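Local coordinates for protein nucleoside 2-deoxyribosyltransferase (Enterococcus faecalis, PDB 7M5H) that probably acts on 2'-deoxynucleosides or their monophosphates, transferring or hydrolysing at the N-glycosidic bond, as a tetramer of Rossmann-like subunits, at residues Thr81-Ala84 / Gly85-Ser88; Leu19-Asn22 / Ala23-Val26. All coordinates share one frame; numbering follows the deposited sequence.

Interaction 1 (Thr81-Ala84 / Gly85-Ser88); sequences TIDA and GVAS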
loop_
_atom_site.group_PDB
_atom_site.type_symbol
_atom_site.label_atom_id
_atom_site.label_comp_id
_atom_site.label_asym_id
_atom_site.label_seq_id
_atom_site.Cartn_x
_atom_site.Cartn_y
_atom_site.Cartn_z
ATOM N N THR B 81 2.681 -3.889 0.889
ATOM C CA THR B 81 2.722 -3.696 2.328
ATOM C C THR B 81 2.100 -4.924 2.974
ATOM O O THR B 81 1.388 -5.693 2.323
ATOM C CB THR B 81 1.963 -2.433 2.766
ATOM O OG1 THR B 81 0.622 -2.484 2.259
ATOM C CG2 THR B 81 2.649 -1.174 2.248
ATOM N N ILE B 82 2.386 -5.117 4.263
ATOM C CA ILE B 82 1.699 -6.161 5.010
ATOM C C ILE B 82 0.217 -5.826 5.063
ATOM O O ILE B 82 -0.165 -4.689 5.368
ATOM C CB ILE B 82 2.297 -6.305 6.418
ATOM C CG1 ILE B 82 3.778 -6.681 6.338
ATOM C CG2 ILE B 82 1.526 -7.347 7.223
ATOM C CD1 ILE B 82 4.477 -6.684 7.681
ATOM N N ASP B 83 -0.624 -6.807 4.739
ATOM C CA ASP B 83 -2.068 -6.606 4.761
ATOM C C ASP B 83 -2.514 -6.090 6.122
ATOM O O ASP B 83 -2.122 -6.627 7.161
ATOM C CB ASP B 83 -2.783 -7.917 4.428
ATOM C CG ASP B 83 -4.293 -7.784 4.463
ATOM O OD1 ASP B 83 -4.879 -7.381 3.437
ATOM O OD2 ASP B 83 -4.893 -8.081 5.518
ATOM N N ALA B 84 -3.336 -5.035 6.106
ATOM C CA ALA B 84 -3.719 -4.369 7.348
ATOM C C ALA B 84 -4.473 -5.311 8.278
ATOM O O ALA B 84 -4.279 -5.274 9.499
ATOM C CB ALA B 84 -4.560 -3.130 7.043
ATOM N N GLY B 85 -5.340 -6.159 7.723
ATOM C CA GLY B 85 -6.022 -7.140 8.549
ATOM C C GLY B 85 -5.064 -8.141 9.166
ATOM O O GLY B 85 -5.190 -8.492 10.344
ATOM N N VAL B 86 -4.091 -8.611 8.382
ATOM C CA VAL B 86 -3.084 -9.532 8.904
ATOM C C VAL B 86 -2.272 -8.867 10.005
ATOM O O VAL B 86 -1.992 -9.475 11.046
ATOM C CB VAL B 86 -2.179 -10.035 7.763
ATOM C CG1 VAL B 86 -1.030 -10.868 8.313
ATOM C CG2 VAL B 86 -2.992 -10.832 6.763
ATOM N N ALA B 87 -1.881 -7.607 9.795
ATOM C CA ALA B 87 -1.113 -6.890 10.808
ATOM C C ALA B 87 -1.899 -6.764 12.108
ATOM O O ALA B 87 -1.339 -6.929 13.198
ATOM C CB ALA B 87 -0.712 -5.512 10.283
ATOM N N SER B 88 -3.201 -6.479 12.013
ATOM C CA SER B 88 -4.027 -6.399 13.214
ATOM C C SER B 88 -4.171 -7.763 13.877
ATOM O O SER B 88 -4.124 -7.867 15.108
ATOM C CB SER B 88 -5.401 -5.821 12.873
ATOM O OG SER B 88 -5.304 -4.453 12.517
#
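Asp83 OD2 accepts a hydrogen bond from Val86 N at 3.0 Å (N-H...O 152°) and makes a second with a bound glycerol, so one carboxylate oxygen is shared between the helix start and the glycerol. The first is an N-cap: Asp83 sits immediately before helix 84-96, the helix that follows strand 72-76 in this Rossmann-like fold, and it accepts from an amide of the first turn. With CG anti to the backbone N (chi1 179°), the carboxylate swings round to the helix start and uses the anti lone pair of OD2. Gly85 N lies at 3.0 Å from Asp83 OD2. Glycerol, probably from crystallisation, may mark a pocket here, beside which Pro12 and Phe14 pack on Asp83. The backbone continues the turn: Ala87 N bonds to Asp83 O at 2.8 Å, and Ser88 N reaches Ala84 O at 3.0 Å. Ile82 CG2 rests 4.2 Å from Ala87 CB, bringing the residue before the cap against the first turn. The same turn borders a second subunit, where Ser88 OG bonds to Ala87 O and Thr136 OG1 of that chain. On the cap itself, Val86 CG2 packs 3.7 Å from Asp83 CB.

Interaction 2 (Leu19-Asn22 / Ala23-Val26); sequences LRYN and AYLV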
loop_
_atom_site.group_PDB
_atom_site.type_symbol
_atom_site.label_atom_id
_atom_site.label_comp_id
_atom_site.label_asym_id
_atom_site.label_seq_id
_atom_site.Cartn_x
_atom_site.Cartn_y
_atom_site.Cartn_z
ATOM N N LEU B 19 -5.971 -16.090 -3.430
ATOM C CA LEU B 19 -6.858 -17.223 -3.186
ATOM C C LEU B 19 -6.210 -18.532 -3.619
ATOM O O LEU B 19 -6.252 -19.529 -2.887
ATOM C CB LEU B 19 -8.188 -17.019 -3.914
ATOM C CG LEU B 19 -9.183 -16.030 -3.303
ATOM C CD1 LEU B 19 -10.296 -15.708 -4.291
ATOM C CD2 LEU B 19 -9.762 -16.594 -2.018
ATOM N N ARG B 20 -5.598 -18.547 -4.806
ATOM C CA ARG B 20 -4.967 -19.767 -5.300
ATOM C C ARG B 20 -3.738 -20.131 -4.476
ATOM O O ARG B 20 -3.478 -21.315 -4.232
ATOM C CB ARG B 20 -4.591 -19.605 -6.773
ATOM C CG ARG B 20 -5.777 -19.505 -7.719
ATOM C CD ARG B 20 -5.316 -19.193 -9.133
ATOM N NE ARG B 20 -4.291 -20.129 -9.582
ATOM C CZ ARG B 20 -4.543 -21.255 -10.241
ATOM N NH1 ARG B 20 -5.792 -21.588 -10.538
ATOM N NH2 ARG B 20 -3.545 -22.047 -10.606
ATOM N N TYR B 21 -2.969 -19.131 -4.044
ATOM C CA TYR B 21 -1.765 -19.418 -3.272
ATOM C C TYR B 21 -2.112 -19.918 -1.876
ATOM O O TYR B 21 -1.458 -20.832 -1.361
ATOM C CB TYR B 21 -0.877 -18.178 -3.197
ATOM C CG TYR B 21 0.477 -18.440 -2.576
ATOM C CD1 TYR B 21 1.414 -19.238 -3.220
ATOM C CD2 TYR B 21 0.820 -17.887 -1.349
ATOM C CE1 TYR B 21 2.655 -19.480 -2.658
ATOM C CE2 TYR B 21 2.059 -18.122 -0.780
ATOM C CZ TYR B 21 2.972 -18.919 -1.438
ATOM O OH TYR B 21 4.205 -19.157 -0.875
ATOM N N ASN B 22 -3.135 -19.330 -1.247
ATOM C CA ASN B 22 -3.567 -19.808 0.062
ATOM C C ASN B 22 -3.989 -21.270 0.002
ATOM O O ASN B 22 -3.613 -22.069 0.866
ATOM C CB ASN B 22 -4.714 -18.945 0.593
ATOM C CG ASN B 22 -4.288 -17.517 0.886
ATOM O OD1 ASN B 22 -3.102 -17.228 1.039
ATOM N ND2 ASN B 22 -5.261 -16.618 0.976
ATOM N N ALA B 23 -4.765 -21.641 -1.021
ATOM C CA ALA B 23 -5.190 -23.030 -1.158
ATOM C C ALA B 23 -4.009 -23.945 -1.453
ATOM O O ALA B 23 -3.971 -25.090 -0.988
ATOM C CB ALA B 23 -6.248 -23.147 -2.255
ATOM N N TYR B 24 -3.034 -23.455 -2.222
ATOM C CA TYR B 24 -1.863 -24.264 -2.546
ATOM C C TYR B 24 -0.990 -24.495 -1.317
ATOM O O TYR B 24 -0.421 -25.581 -1.151
ATOM C CB TYR B 24 -1.071 -23.592 -3.669
ATOM C CG TYR B 24 0.402 -23.931 -3.703
ATOM C CD1 TYR B 24 0.848 -25.151 -4.198
ATOM C CD2 TYR B 24 1.352 -23.018 -3.262
ATOM C CE1 TYR B 24 2.197 -25.456 -4.236
ATOM C CE2 TYR B 24 2.700 -23.314 -3.297
ATOM C CZ TYR B 24 3.118 -24.532 -3.786
ATOM O OH TYR B 24 4.462 -24.828 -3.821
ATOM N N LEU B 25 -0.878 -23.493 -0.442
ATOM C CA LEU B 25 -0.086 -23.657 0.773
ATOM C C LEU B 25 -0.818 -24.496 1.813
ATOM O O LEU B 25 -0.217 -25.379 2.436
ATOM C CB LEU B 25 0.272 -22.294 1.364
ATOM C CG LEU B 25 1.625 -21.688 0.995
ATOM C CD1 LEU B 25 1.897 -20.476 1.869
ATOM C CD2 LEU B 25 2.734 -22.716 1.141
ATOM N N VAL B 26 -2.111 -24.229 2.016
ATOM C CA VAL B 26 -2.869 -24.921 3.057
ATOM C C VAL B 26 -2.900 -26.422 2.795
ATOM O O VAL B 26 -2.832 -27.231 3.729
ATOM C CB VAL B 26 -4.285 -24.323 3.162
ATOM C CG1 VAL B 26 -5.219 -25.262 3.906
ATOM C CG2 VAL B 26 -4.232 -22.971 3.859
#
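Four successive i+4 to i bonds, from Ala23 N to Leu19 O through Val26 N to Asn22 O, run through this part of helix 16-30, the crossover helix of the beta-alpha-beta unit formed with strands 5-10 and 36-39. A chi1 of -172° turns the ring of Tyr21 away from its own N and brings it against two later side chains, Tyr24 and Leu25. Leu25 lies over one face: its CG makes a CH-pi contact 4.2 Å from the Tyr21 ring centroid, displaced toward the rim, and Leu25 CD1 comes within 3.5 Å of Tyr21 CE2. Tyr24 approaches obliquely on the CD1 and CE1 side, its CD2 3.8 Å from Tyr21 CD1, with the two ring planes inclined at 40°. Glu150 joins the phenols, its OE2 bonded to Tyr21 OH and its OE1 to Tyr24 OH, which should limit the swing of both rings. Tyr24 forms a cation-pi pair with Arg20 of the fourth subunit; Tyr21 and Leu25 also touch Leu103 of strand 100-103. Asn22 packs on Phe9 and Leu76 of the sheet, and its ND2 is held by two acceptors, Pro12 O and Gln42 OE1.

Overall arrangement
Both contacts are local and belong to helices of the Rossmann-like core, but they occupy different helices and different positions on them. Interaction 1 is a buried helix start, governed by a carboxylate cap and backbone amides; interaction 2 lies within a helix and is partly buried, its side-chain chemistry mainly aromatic and aliphatic. Their centres are 18 Å apart and their nearest atoms about 8 Å, without touching. Pro12 relates them, packing on Asp83 and Val86 while its carbonyl accepts from Asn22. Each also borders neighbours in the tetramer: Ala84, Ala87 and Ser88 meet the second subunit, and Arg20, Tyr21 and Tyr24 meet the fourth.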